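PDB 1Y71: kinase-associated protein B from Bacillus cereus, which is of unknown function but probably associates with a kinase, and is built on an SH3-like fold with two C-terminal helices. Local coordinates for residues Thr15-Lys19 against Thr20-Ile24; Tyr91-Ser94 against Leu95-Ala98; Leu97-Glu100 against Thr101-Ser105; Phe113-Arg116 against Ser117-Leu121; Gln122-Lys125 against Lys126-Lys129. All coordinates share one frame; numbering follows the deposited sequence.

Contact 1 (Thr15-Lys19 against Thr20-Ile24); sequences TGIYK and TGKYI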
loop_
_atom_site.group_PDB
_atom_site.type_symbol
_atom_site.label_atom_id
_atom_site.label_comp_id
_atom_site.label_asym_id
_atom_site.label_seq_id
_atom_site.Cartn_x
_atom_site.Cartn_y
_atom_site.Cartn_z
ATOM N N THR B 15 6.776 -7.125 7.435
ATOM C CA THR B 15 6.097 -8.285 6.910
ATOM C C THR B 15 5.802 -9.172 8.130
ATOM O O THR B 15 6.512 -9.095 9.151
ATOM C CB THR B 15 6.974 -9.082 5.894
ATOM O OG1 THR B 15 8.176 -9.467 6.546
ATOM C CG2 THR B 15 7.359 -8.246 4.644
ATOM N N GLY B 16 4.747 -9.987 8.037
ATOM C CA GLY B 16 4.339 -10.895 9.110
ATOM C C GLY B 16 3.850 -12.195 8.490
ATOM O O GLY B 16 3.161 -12.200 7.452
ATOM N N ILE B 17 4.196 -13.297 9.137
ATOM C CA ILE B 17 3.770 -14.611 8.705
ATOM C C ILE B 17 2.762 -15.070 9.729
ATOM O O ILE B 17 3.051 -15.017 10.937
ATOM C CB ILE B 17 4.951 -15.607 8.648
ATOM C CG1 ILE B 17 5.927 -15.190 7.542
ATOM C CG2 ILE B 17 4.388 -17.053 8.362
ATOM C CD1 ILE B 17 7.300 -15.947 7.598
ATOM N N TYR B 18 1.579 -15.464 9.255
ATOM C CA TYR B 18 0.493 -15.873 10.124
ATOM C C TYR B 18 -0.261 -16.996 9.436
ATOM O O TYR B 18 -0.772 -16.807 8.319
ATOM C CB TYR B 18 -0.477 -14.705 10.363
ATOM C CG TYR B 18 -1.633 -15.050 11.276
ATOM C CD1 TYR B 18 -1.481 -15.023 12.679
ATOM C CD2 TYR B 18 -2.879 -15.412 10.747
ATOM C CE1 TYR B 18 -2.538 -15.355 13.530
ATOM C CE2 TYR B 18 -3.942 -15.731 11.580
ATOM C CZ TYR B 18 -3.773 -15.703 12.964
ATOM O OH TYR B 18 -4.833 -16.003 13.799
ATOM N N LYS B 19 -0.310 -18.152 10.102
ATOM C CA LYS B 19 -1.026 -19.341 9.603
ATOM C C LYS B 19 -0.693 -19.656 8.162
ATOM O O LYS B 19 -1.592 -19.963 7.347
ATOM C CB LYS B 19 -2.541 -19.181 9.806
ATOM C CG LYS B 19 -2.883 -18.999 11.306
ATOM C CD LYS B 19 -4.104 -19.771 11.692
ATOM C CE LYS B 19 -3.995 -20.242 13.164
ATOM N NZ LYS B 19 -4.295 -19.097 14.044
ATOM N N THR B 20 0.610 -19.603 7.882
ATOM C CA THR B 20 1.227 -19.891 6.567
ATOM C C THR B 20 1.046 -18.789 5.511
ATOM O O THR B 20 1.611 -18.887 4.408
ATOM C CB THR B 20 0.788 -21.274 5.938
ATOM O OG1 THR B 20 -0.509 -21.165 5.309
ATOM C CG2 THR B 20 0.795 -22.409 6.969
ATOM N N GLY B 21 0.265 -17.764 5.844
ATOM C CA GLY B 21 0.106 -16.621 4.958
ATOM C C GLY B 21 1.260 -15.665 5.263
ATOM O O GLY B 21 1.869 -15.735 6.326
ATOM N N LYS B 22 1.571 -14.790 4.328
ATOM C CA LYS B 22 2.570 -13.742 4.570
ATOM C C LYS B 22 2.006 -12.416 4.113
ATOM O O LYS B 22 1.454 -12.323 3.000
ATOM C CB LYS B 22 3.887 -14.039 3.834
ATOM C CG LYS B 22 5.006 -13.110 4.303
ATOM C CD LYS B 22 6.409 -13.501 3.684
ATOM C CE LYS B 22 7.535 -12.773 4.401
ATOM N NZ LYS B 22 8.855 -13.172 3.798
ATOM N N TYR B 23 2.148 -11.400 4.973
ATOM C CA TYR B 23 1.509 -10.094 4.796
ATOM C C TYR B 23 2.479 -8.930 4.976
ATOM O O TYR B 23 3.476 -9.037 5.688
ATOM C CB TYR B 23 0.349 -9.938 5.844
ATOM C CG TYR B 23 -0.656 -11.077 5.759
ATOM C CD1 TYR B 23 -1.711 -11.015 4.876
ATOM C CD2 TYR B 23 -0.467 -12.271 6.478
ATOM C CE1 TYR B 23 -2.611 -12.073 4.758
ATOM C CE2 TYR B 23 -1.354 -13.330 6.363
ATOM C CZ TYR B 23 -2.429 -13.225 5.512
ATOM O OH TYR B 23 -3.317 -14.272 5.366
ATOM N N ILE B 24 2.166 -7.807 4.339
ATOM C CA ILE B 24 2.785 -6.522 4.697
ATOM C C ILE B 24 1.799 -5.835 5.603
ATOM O O ILE B 24 0.572 -5.829 5.335
ATOM C CB ILE B 24 3.090 -5.671 3.437
ATOM C CG1 ILE B 24 4.170 -6.383 2.628
ATOM C CG2 ILE B 24 3.404 -4.177 3.796
ATOM C CD1 ILE B 24 4.225 -6.011 1.150
HETATM O O HOH W 1 -3.004 -16.294 6.855
#
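G16 and Y23 face each other as a hydrogen-bonded pair of an antiparallel beta hairpin. G16 N gives its proton to Y23 O at 2.8 Å. Y23 N returns one to G16 O. The second such pair closes the turn. Y18 N bonds to G21 O at 3.0 Å, and G21 N reaches Y18 O at 2.8 Å. The turn from Y18 to G21 is type I', so K19 and T20 both have positive phi. Within it, T20 OG1 donates to K19 O at 2.6 Å, and V47 N is a further partner of the hydroxyl. A water donates to Y18 O at 2.7 Å and also bonds Y23 OH, lying in the plane of the Y23 ring at its edge. This phenol has another partner in L68 N. On the other face of the sheet, I17 CG1 packs on K22 CG at 4.0 Å. K22 CG stands anti to the backbone N (chi1 -169°), and the extended chain brings CE to 4.0 Å from T15 OG1. The hairpin joins strands 13-18 and 21-31. The backbones of T15 and I17 bond outward to K82 and M80. On the other side, the backbone of I24 bonds to L40 of strand 34-42, and the side chains of Y23 and I24 pack on that strand.

Contact 2 (Tyr91-Ser94 against Leu95-Ala98); sequences YTES and LKLA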
loop_
_atom_site.group_PDB
_atom_site.type_symbol
_atom_site.label_atom_id
_atom_site.label_comp_id
_atom_site.label_asym_id
_atom_site.label_seq_id
_atom_site.Cartn_x
_atom_site.Cartn_y
_atom_site.Cartn_z
ATOM N N TYR B 91 -4.069 -3.550 -1.444
ATOM C CA TYR B 91 -4.412 -4.787 -0.750
ATOM C C TYR B 91 -5.092 -5.715 -1.766
ATOM O O TYR B 91 -4.710 -6.876 -1.920
ATOM C CB TYR B 91 -5.369 -4.551 0.454
ATOM C CG TYR B 91 -5.895 -5.871 1.023
ATOM C CD1 TYR B 91 -5.228 -6.520 2.055
ATOM C CD2 TYR B 91 -7.036 -6.463 0.501
ATOM C CE1 TYR B 91 -5.673 -7.730 2.553
ATOM C CE2 TYR B 91 -7.517 -7.689 0.985
ATOM C CZ TYR B 91 -6.839 -8.311 2.007
ATOM O OH TYR B 91 -7.313 -9.515 2.465
ATOM N N THR B 92 -6.120 -5.215 -2.444
ATOM C CA THR B 92 -6.908 -6.049 -3.352
ATOM C C THR B 92 -6.099 -6.629 -4.504
ATOM O O THR B 92 -6.170 -7.844 -4.784
ATOM C CB THR B 92 -8.166 -5.269 -3.850
ATOM O OG1 THR B 92 -9.005 -5.052 -2.720
ATOM C CG2 THR B 92 -8.945 -6.040 -4.930
ATOM N N GLU B 93 -5.292 -5.787 -5.149
ATOM C CA GLU B 93 -4.429 -6.296 -6.196
ATOM C C GLU B 93 -3.381 -7.308 -5.664
ATOM O O GLU B 93 -3.054 -8.283 -6.359
ATOM C CB GLU B 93 -3.760 -5.166 -6.960
ATOM C CG GLU B 93 -3.595 -5.467 -8.462
ATOM C CD GLU B 93 -4.915 -5.787 -9.224
ATOM O OE1 GLU B 93 -6.008 -5.253 -8.870
ATOM O OE2 GLU B 93 -4.845 -6.572 -10.197
ATOM N N SER B 94 -2.864 -7.071 -4.460
ATOM C CA SER B 94 -1.888 -7.994 -3.871
ATOM C C SER B 94 -2.534 -9.371 -3.603
ATOM O O SER B 94 -1.901 -10.431 -3.799
ATOM C CB SER B 94 -1.263 -7.412 -2.583
ATOM O OG SER B 94 -2.186 -7.396 -1.500
ATOM N N LEU B 95 -3.781 -9.352 -3.126
ATOM C CA LEU B 95 -4.538 -10.585 -2.869
ATOM C C LEU B 95 -4.777 -11.350 -4.154
ATOM O O LEU B 95 -4.611 -12.604 -4.209
ATOM C CB LEU B 95 -5.860 -10.269 -2.166
ATOM C CG LEU B 95 -6.875 -11.397 -1.852
ATOM C CD1 LEU B 95 -6.193 -12.484 -0.992
ATOM C CD2 LEU B 95 -8.174 -10.842 -1.140
ATOM N N LYS B 96 -5.188 -10.610 -5.193
ATOM C CA LYS B 96 -5.376 -11.202 -6.520
ATOM C C LYS B 96 -4.071 -11.879 -6.992
ATOM O O LYS B 96 -4.078 -13.040 -7.432
ATOM C CB LYS B 96 -5.868 -10.141 -7.526
ATOM C CG LYS B 96 -6.376 -10.730 -8.851
ATOM C CD LYS B 96 -6.791 -9.589 -9.852
ATOM C CE LYS B 96 -7.090 -10.170 -11.286
ATOM N NZ LYS B 96 -5.852 -10.798 -11.915
ATOM N N LEU B 97 -2.968 -11.148 -6.898
ATOM C CA LEU B 97 -1.643 -11.678 -7.255
ATOM C C LEU B 97 -1.223 -12.883 -6.430
ATOM O O LEU B 97 -0.885 -13.939 -6.999
ATOM C CB LEU B 97 -0.570 -10.592 -7.160
ATOM C CG LEU B 97 0.871 -10.993 -7.512
ATOM C CD1 LEU B 97 0.999 -11.323 -9.015
ATOM C CD2 LEU B 97 1.889 -9.908 -7.129
ATOM N N ALA B 98 -1.256 -12.753 -5.108
ATOM C CA ALA B 98 -0.901 -13.843 -4.196
ATOM C C ALA B 98 -1.670 -15.151 -4.537
ATOM O O ALA B 98 -1.120 -16.264 -4.573
ATOM C CB ALA B 98 -1.175 -13.418 -2.744
#
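Y91-S94 and L95-A98 form the first two turns of alpha-helix 91-104, and four successive i to i+4 backbone bonds join them. L95 N donates to Y91 O, K96 N to T92 O, L97 N to E93 O and A98 N to S94 O. The shortest, from A98 N to S94 O, is 2.7 Å. The longest, from K96 N to T92 O, is 3.0 Å. Y91 O takes a second proton, from S94 OG at 2.6 Å. S94 OG sits between the backbone N and the carbonyl carbon (chi1 72°), which turns it back toward this carbonyl. The same hydroxyl also bonds V42 N, so it ties the helix to strand 34-42. T92 OG1 has its partner in E87 of the second subunit. On the solvent side, E93 and K96 run alongside each other. E93 OE2 touches K96 CD at 3.6 Å, but the charged atoms E93 OE2 and K96 NZ are 4.7 Å apart. K96 NZ instead makes its salt bridge with E100, one turn further on. On the buried side Y91 and L95 make the apolar touch. Their side chains run alongside each other in the same direction, while the phenol of Y91 bonds L68 O. The branch of L95 that makes the touch is CD2, which lies obliquely to the ring and stands 3.9 Å from both CE2 and OH of Y91.

Contact 3 (Leu97-Glu100 against Thr101-Ser105); sequences LALE and TQMNS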
loop_
_atom_site.group_PDB
_atom_site.type_symbol
_atom_site.label_atom_id
_atom_site.label_comp_id
_atom_site.label_asym_id
_atom_site.label_seq_id
_atom_site.Cartn_x
_atom_site.Cartn_y
_atom_site.Cartn_z
ATOM N N LEU B 97 -2.968 -11.148 -6.898
ATOM C CA LEU B 97 -1.643 -11.678 -7.255
ATOM C C LEU B 97 -1.223 -12.883 -6.430
ATOM O O LEU B 97 -0.885 -13.939 -6.999
ATOM C CB LEU B 97 -0.570 -10.592 -7.160
ATOM C CG LEU B 97 0.871 -10.993 -7.512
ATOM C CD1 LEU B 97 0.999 -11.323 -9.015
ATOM C CD2 LEU B 97 1.889 -9.908 -7.129
ATOM N N ALA B 98 -1.256 -12.753 -5.108
ATOM C CA ALA B 98 -0.901 -13.843 -4.196
ATOM C C ALA B 98 -1.670 -15.151 -4.537
ATOM O O ALA B 98 -1.120 -16.264 -4.573
ATOM C CB ALA B 98 -1.175 -13.418 -2.744
ATOM N N LEU B 99 -2.945 -14.998 -4.817
ATOM C CA LEU B 99 -3.799 -16.110 -5.147
ATOM C C LEU B 99 -3.433 -16.751 -6.490
ATOM O O LEU B 99 -3.371 -17.987 -6.606
ATOM C CB LEU B 99 -5.247 -15.634 -5.176
ATOM C CG LEU B 99 -6.315 -16.702 -5.088
ATOM C CD1 LEU B 99 -6.176 -17.431 -3.776
ATOM C CD2 LEU B 99 -7.730 -16.007 -5.212
ATOM N N GLU B 100 -3.194 -15.915 -7.493
ATOM C CA GLU B 100 -2.805 -16.439 -8.819
ATOM C C GLU B 100 -1.475 -17.186 -8.721
ATOM O O GLU B 100 -1.322 -18.297 -9.286
ATOM C CB GLU B 100 -2.791 -15.348 -9.890
ATOM C CG GLU B 100 -4.216 -14.994 -10.339
ATOM C CD GLU B 100 -4.365 -13.595 -10.903
ATOM O OE1 GLU B 100 -3.342 -12.859 -11.028
ATOM O OE2 GLU B 100 -5.527 -13.229 -11.231
ATOM N N THR B 101 -0.548 -16.630 -7.935
ATOM C CA THR B 101 0.751 -17.269 -7.677
ATOM C C THR B 101 0.608 -18.656 -7.061
ATOM O O THR B 101 1.223 -19.636 -7.546
ATOM C CB THR B 101 1.680 -16.337 -6.823
ATOM O OG1 THR B 101 1.951 -15.177 -7.590
ATOM C CG2 THR B 101 3.013 -16.984 -6.409
ATOM N N GLN B 102 -0.217 -18.753 -6.024
ATOM C CA GLN B 102 -0.445 -20.019 -5.361
ATOM C C GLN B 102 -1.100 -21.039 -6.297
ATOM O O GLN B 102 -0.722 -22.224 -6.318
ATOM C CB GLN B 102 -1.328 -19.842 -4.136
ATOM C CG GLN B 102 -1.478 -21.134 -3.303
ATOM C CD GLN B 102 -2.282 -20.903 -2.058
ATOM O OE1 GLN B 102 -2.931 -19.864 -1.912
ATOM N NE2 GLN B 102 -2.212 -21.828 -1.131
HETATM N N MSE B 103 -2.098 -20.588 -7.039
HETATM C CA MSE B 103 -2.738 -21.443 -8.026
HETATM C C MSE B 103 -1.774 -21.957 -9.072
HETATM O O MSE B 103 -1.766 -23.157 -9.353
HETATM C CB MSE B 103 -3.941 -20.763 -8.659
HETATM C CG MSE B 103 -5.092 -20.629 -7.677
HETATM SE SE MSE B 103 -6.727 -19.897 -8.469
HETATM C CE MSE B 103 -6.172 -18.130 -8.899
ATOM N N ASN B 104 -0.954 -21.063 -9.622
ATOM C CA ASN B 104 0.089 -21.433 -10.576
ATOM C C ASN B 104 1.151 -22.371 -10.013
ATOM O O ASN B 104 1.768 -23.149 -10.769
ATOM C CB ASN B 104 0.750 -20.184 -11.163
ATOM C CG ASN B 104 -0.146 -19.465 -12.151
ATOM O OD1 ASN B 104 -1.022 -20.072 -12.761
ATOM N ND2 ASN B 104 0.099 -18.182 -12.350
ATOM N N SER B 105 1.373 -22.302 -8.701
ATOM C CA SER B 105 2.356 -23.147 -8.049
ATOM C C SER B 105 2.062 -24.638 -8.200
ATOM O O SER B 105 2.960 -25.443 -8.025
ATOM C CB SER B 105 2.554 -22.788 -6.564
ATOM O OG SER B 105 1.591 -23.409 -5.720
#
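L97 O receives T101 N at 2.9 Å, in the first of four i to i+4 bonds. The others run from Q102 N to A98 O, from M103 N to L99 O and from N104 N to E100 O, the last at 2.8 Å. Beyond them, S105 OG donates to Q102 O at 2.7 Å. The polar ends of E100 and Q102 have partners outside the two segments. E100 OE2 makes a salt bridge with K96, and Q102 NE2 bonds P46 O. M103, a selenomethionine, packs back on L99 and E100. Its chain bends at chi3 (-66°), which folds CE back over the preceding turn. There CE meets L99 CG at 4.1 Å and E100 CG at 4.0 Å, crossing both side chains at a slant. L99, Q102 and M103 also touch L121 of helix 112-127. The arrangement is that of the last turns of an amphipathic alpha-helix in a helical hairpin, with one side packed on the next helix.

Contact 4 (Phe113-Arg116 against Ser117-Leu121); sequences FAER and SLETL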
loop_
_atom_site.group_PDB
_atom_site.type_symbol
_atom_site.label_atom_id
_atom_site.label_comp_id
_atom_site.label_asym_id
_atom_site.label_seq_id
_atom_site.Cartn_x
_atom_site.Cartn_y
_atom_site.Cartn_z
ATOM N N PHE B 113 -3.680 -33.498 -3.226
ATOM C CA PHE B 113 -3.637 -32.281 -2.393
ATOM C C PHE B 113 -3.711 -31.046 -3.285
ATOM O O PHE B 113 -4.469 -30.112 -3.009
ATOM C CB PHE B 113 -2.387 -32.223 -1.486
ATOM C CG PHE B 113 -2.205 -30.876 -0.779
ATOM C CD1 PHE B 113 -2.880 -30.590 0.409
ATOM C CD2 PHE B 113 -1.372 -29.899 -1.318
ATOM C CE1 PHE B 113 -2.725 -29.328 1.046
ATOM C CE2 PHE B 113 -1.211 -28.650 -0.703
ATOM C CZ PHE B 113 -1.888 -28.368 0.479
ATOM N N ALA B 114 -2.935 -31.061 -4.363
ATOM C CA ALA B 114 -3.009 -30.025 -5.402
ATOM C C ALA B 114 -4.418 -29.887 -5.976
ATOM O O ALA B 114 -4.923 -28.771 -6.071
ATOM C CB ALA B 114 -2.009 -30.301 -6.490
ATOM N N GLU B 115 -5.063 -31.014 -6.329
ATOM C CA GLU B 115 -6.423 -30.991 -6.898
ATOM C C GLU B 115 -7.393 -30.256 -5.981
ATOM O O GLU B 115 -8.092 -29.333 -6.394
ATOM C CB GLU B 115 -6.981 -32.403 -7.193
ATOM C CG GLU B 115 -8.220 -32.346 -8.143
ATOM C CD GLU B 115 -9.204 -33.514 -7.986
ATOM O OE1 GLU B 115 -8.830 -34.581 -7.446
ATOM O OE2 GLU B 115 -10.376 -33.362 -8.421
ATOM N N ARG B 116 -7.398 -30.696 -4.730
ATOM C CA ARG B 116 -8.293 -30.236 -3.707
ATOM C C ARG B 116 -8.002 -28.755 -3.392
ATOM O O ARG B 116 -8.937 -27.960 -3.273
ATOM C CB ARG B 116 -8.115 -31.131 -2.465
ATOM C CG ARG B 116 -9.388 -31.340 -1.628
ATOM C CD ARG B 116 -10.543 -31.903 -2.463
ATOM N NE ARG B 116 -11.845 -31.792 -1.793
ATOM C CZ ARG B 116 -13.000 -32.225 -2.310
ATOM N NH1 ARG B 116 -13.038 -32.799 -3.516
ATOM N NH2 ARG B 116 -14.131 -32.087 -1.622
ATOM N N SER B 117 -6.714 -28.399 -3.306
ATOM C CA SER B 117 -6.296 -27.006 -3.094
ATOM C C SER B 117 -6.743 -26.091 -4.219
ATOM O O SER B 117 -7.255 -25.009 -3.963
ATOM C CB SER B 117 -4.783 -26.895 -2.965
ATOM O OG SER B 117 -4.276 -27.585 -1.845
ATOM N N LEU B 118 -6.523 -26.505 -5.472
ATOM C CA LEU B 118 -6.887 -25.678 -6.625
ATOM C C LEU B 118 -8.400 -25.395 -6.640
ATOM O O LEU B 118 -8.827 -24.243 -6.824
ATOM C CB LEU B 118 -6.349 -26.268 -7.954
ATOM C CG LEU B 118 -6.506 -25.373 -9.200
ATOM C CD1 LEU B 118 -5.648 -24.137 -9.092
ATOM C CD2 LEU B 118 -6.176 -26.093 -10.522
ATOM N N GLU B 119 -9.205 -26.423 -6.385
ATOM C CA GLU B 119 -10.666 -26.271 -6.234
ATOM C C GLU B 119 -11.006 -25.185 -5.214
ATOM O O GLU B 119 -11.806 -24.260 -5.446
ATOM C CB GLU B 119 -11.272 -27.566 -5.689
ATOM C CG GLU B 119 -10.947 -28.875 -6.415
ATOM C CD GLU B 119 -11.975 -29.992 -6.114
ATOM O OE1 GLU B 119 -13.183 -29.670 -6.051
ATOM O OE2 GLU B 119 -11.586 -31.186 -5.951
ATOM N N THR B 120 -10.407 -25.350 -4.048
ATOM C CA THR B 120 -10.602 -24.452 -2.917
ATOM C C THR B 120 -10.243 -23.004 -3.239
ATOM O O THR B 120 -11.029 -22.094 -2.952
ATOM C CB THR B 120 -9.811 -24.981 -1.722
ATOM O OG1 THR B 120 -10.317 -26.284 -1.430
ATOM C CG2 THR B 120 -9.992 -24.109 -0.511
ATOM N N LEU B 121 -9.079 -22.796 -3.851
ATOM C CA LEU B 121 -8.639 -21.448 -4.233
ATOM C C LEU B 121 -9.510 -20.836 -5.304
ATOM O O LEU B 121 -9.748 -19.631 -5.290
ATOM C CB LEU B 121 -7.165 -21.431 -4.656
ATOM C CG LEU B 121 -6.174 -21.954 -3.595
ATOM C CD1 LEU B 121 -4.850 -22.356 -4.190
ATOM C CD2 LEU B 121 -5.992 -20.931 -2.473
#
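F113 O accepts two protons from S117, in the opening turns of alpha-helix 112-127. S117 N and S117 OG each come to 2.8 Å from F113 O, from opposite faces of the carbonyl plane. S117 OG is anti to its own carbonyl carbon (chi1 -63°), which points it back along the helix. The F113 ring lies beneath this hydroxyl. S117 OG stands 3.3 Å above the ring plane, over the ring centre. A114 O takes L118 N at 2.8 Å, a regular helical bond. The methyl of A114 packs on D109 of the preceding loop. L118 and L121 pack on M103 of helix 91-104. E115 and E119 are one turn apart and cross at a slant. Their carboxylates come close, E115 OE2 to E119 OE2 being 3.5 Å, which would bring like charges together if both are ionised. R116 may relieve this in part. Its NH1 forms a salt bridge with E119 OE2 at 3.3 Å, though the hydrogen bond in it is weak and bent (120°). The guanidinium and carboxylate planes are 74° apart, so the two groups do not lie flat together. The carbonyl of R116 repeats the pattern of F113. T120 N bonds R116 O at 3.1 Å, and T120 OG1 reaches the same oxygen at 2.8 Å from the opposite face of its plane.

Contact 5 (Gln122-Lys125 against Lys126-Lys129); sequences QQLK and KDYK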
loop_
_atom_site.group_PDB
_atom_site.type_symbol
_atom_site.label_atom_id
_atom_site.label_comp_id
_atom_site.label_asym_id
_atom_site.label_seq_id
_atom_site.Cartn_x
_atom_site.Cartn_y
_atom_site.Cartn_z
ATOM N N GLN B 122 -9.989 -21.663 -6.236
ATOM C CA GLN B 122 -10.878 -21.156 -7.295
ATOM C C GLN B 122 -12.153 -20.544 -6.687
ATOM O O GLN B 122 -12.591 -19.480 -7.098
ATOM C CB GLN B 122 -11.217 -22.241 -8.330
ATOM C CG GLN B 122 -10.073 -22.611 -9.272
ATOM C CD GLN B 122 -10.376 -23.848 -10.130
ATOM O OE1 GLN B 122 -10.807 -24.898 -9.624
ATOM N NE2 GLN B 122 -10.150 -23.725 -11.443
ATOM N N GLN B 123 -12.720 -21.210 -5.691
ATOM C CA GLN B 123 -13.886 -20.686 -4.990
ATOM C C GLN B 123 -13.555 -19.443 -4.185
ATOM O O GLN B 123 -14.319 -18.459 -4.216
ATOM C CB GLN B 123 -14.497 -21.734 -4.052
ATOM C CG GLN B 123 -15.852 -21.313 -3.453
ATOM C CD GLN B 123 -16.851 -20.870 -4.517
ATOM O OE1 GLN B 123 -17.006 -21.530 -5.542
ATOM N NE2 GLN B 123 -17.518 -19.730 -4.284
ATOM N N LEU B 124 -12.456 -19.502 -3.435
ATOM C CA LEU B 124 -12.017 -18.352 -2.631
ATOM C C LEU B 124 -11.913 -17.089 -3.489
ATOM O O LEU B 124 -12.325 -16.004 -3.073
ATOM C CB LEU B 124 -10.684 -18.635 -1.945
ATOM C CG LEU B 124 -10.679 -19.271 -0.561
ATOM C CD1 LEU B 124 -9.260 -19.415 -0.125
ATOM C CD2 LEU B 124 -11.470 -18.423 0.444
ATOM N N LYS B 125 -11.383 -17.262 -4.697
ATOM C CA LYS B 125 -11.262 -16.191 -5.679
ATOM C C LYS B 125 -12.629 -15.540 -5.962
ATOM O O LYS B 125 -12.729 -14.321 -6.114
ATOM C CB LYS B 125 -10.646 -16.740 -6.970
ATOM C CG LYS B 125 -10.523 -15.702 -8.084
ATOM C CD LYS B 125 -9.800 -16.229 -9.315
ATOM C CE LYS B 125 -9.822 -15.149 -10.416
ATOM N NZ LYS B 125 -8.659 -15.241 -11.357
ATOM N N LYS B 126 -13.679 -16.359 -6.000
ATOM C CA LYS B 126 -15.026 -15.843 -6.233
ATOM C C LYS B 126 -15.543 -15.159 -4.973
ATOM O O LYS B 126 -16.116 -14.071 -5.044
ATOM C CB LYS B 126 -15.955 -16.965 -6.701
ATOM C CG LYS B 126 -15.481 -17.611 -7.988
ATOM C CD LYS B 126 -16.468 -18.677 -8.482
ATOM C CE LYS B 126 -16.038 -19.258 -9.824
ATOM N NZ LYS B 126 -16.740 -20.539 -10.102
ATOM N N ASP B 127 -15.288 -15.778 -3.820
ATOM C CA ASP B 127 -15.719 -15.246 -2.535
ATOM C C ASP B 127 -15.117 -13.873 -2.212
ATOM O O ASP B 127 -15.784 -13.013 -1.639
ATOM C CB ASP B 127 -15.385 -16.230 -1.426
ATOM C CG ASP B 127 -16.108 -17.564 -1.588
ATOM O OD1 ASP B 127 -17.072 -17.639 -2.382
ATOM O OD2 ASP B 127 -15.706 -18.529 -0.910
ATOM N N TYR B 128 -13.854 -13.686 -2.589
ATOM C CA TYR B 128 -13.142 -12.434 -2.360
ATOM C C TYR B 128 -13.593 -11.268 -3.249
ATOM O O TYR B 128 -13.178 -10.118 -3.020
ATOM C CB TYR B 128 -11.669 -12.638 -2.634
ATOM C CG TYR B 128 -10.916 -13.501 -1.637
ATOM C CD1 TYR B 128 -11.205 -13.465 -0.280
ATOM C CD2 TYR B 128 -9.840 -14.271 -2.060
ATOM C CE1 TYR B 128 -10.468 -14.233 0.633
ATOM C CE2 TYR B 128 -9.091 -15.031 -1.157
ATOM C CZ TYR B 128 -9.409 -15.005 0.174
ATOM O OH TYR B 128 -8.654 -15.770 1.034
ATOM N N LYS B 129 -14.366 -11.589 -4.284
ATOM C CA LYS B 129 -14.855 -10.621 -5.291
ATOM C C LYS B 129 -13.863 -10.364 -6.430
ATOM O O LYS B 129 -13.967 -9.346 -7.118
ATOM C CB LYS B 129 -15.255 -9.296 -4.632
ATOM C CG LYS B 129 -16.733 -9.136 -4.382
ATOM C CD LYS B 129 -17.375 -10.273 -3.615
ATOM C CE LYS B 129 -18.849 -10.305 -3.908
ATOM N NZ LYS B 129 -19.512 -11.483 -3.325
#
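The side chain of Q123 starts with CG anti to the backbone N and then bends at chi2 (52°), which curls its amide forward over the next turn. D127 has CG anti to the carbonyl carbon (chi1 -62°), which brings its carboxylate back to meet it. Q123 NE2 donates to D127 OD1 at 2.9 Å, from above the carboxylate plane. The backbone bonds are D127 N to Q123 O and Y128 N to L124 O, the latter at 2.8 Å. K129 has positive phi and ends the helix in a Schellman motif. On the buried side, L124 CD2 packs against Y128 CZ at 4.0 Å. Y128 OH bonds H45 NE2 and A67 N, so the phenol fastens the helix end to the loops beside it. A neutral amide partly satisfies the D127 carboxylate at the surface. Towards the interior, leucine and tyrosine make an apolar seam, with the phenol oxygen satisfied by its loop partners.

In the fold
Contact 1 comes first in the chain, on the hairpin of strands 13-18 and 21-31 in the five-stranded antiparallel sheet. The other four follow on two successive helices. Contacts 2 and 3 share L97 and A98 on helix 91-104, with centres about 10 Å apart. Contacts 4 and 5 adjoin on helix 112-127, with centres about 13 Å apart. The helices pack together as a helical hairpin. Contact 3 meets contact 4 through L118 and L121, and L99 also touches K125 of contact 5. Contact 2 reaches contact 5 through L95 and Y128. Contact 1 touches none of them and lies about 14 to 20 Å away between centres. The chain thus combines a sheet with a C-terminal helical pair.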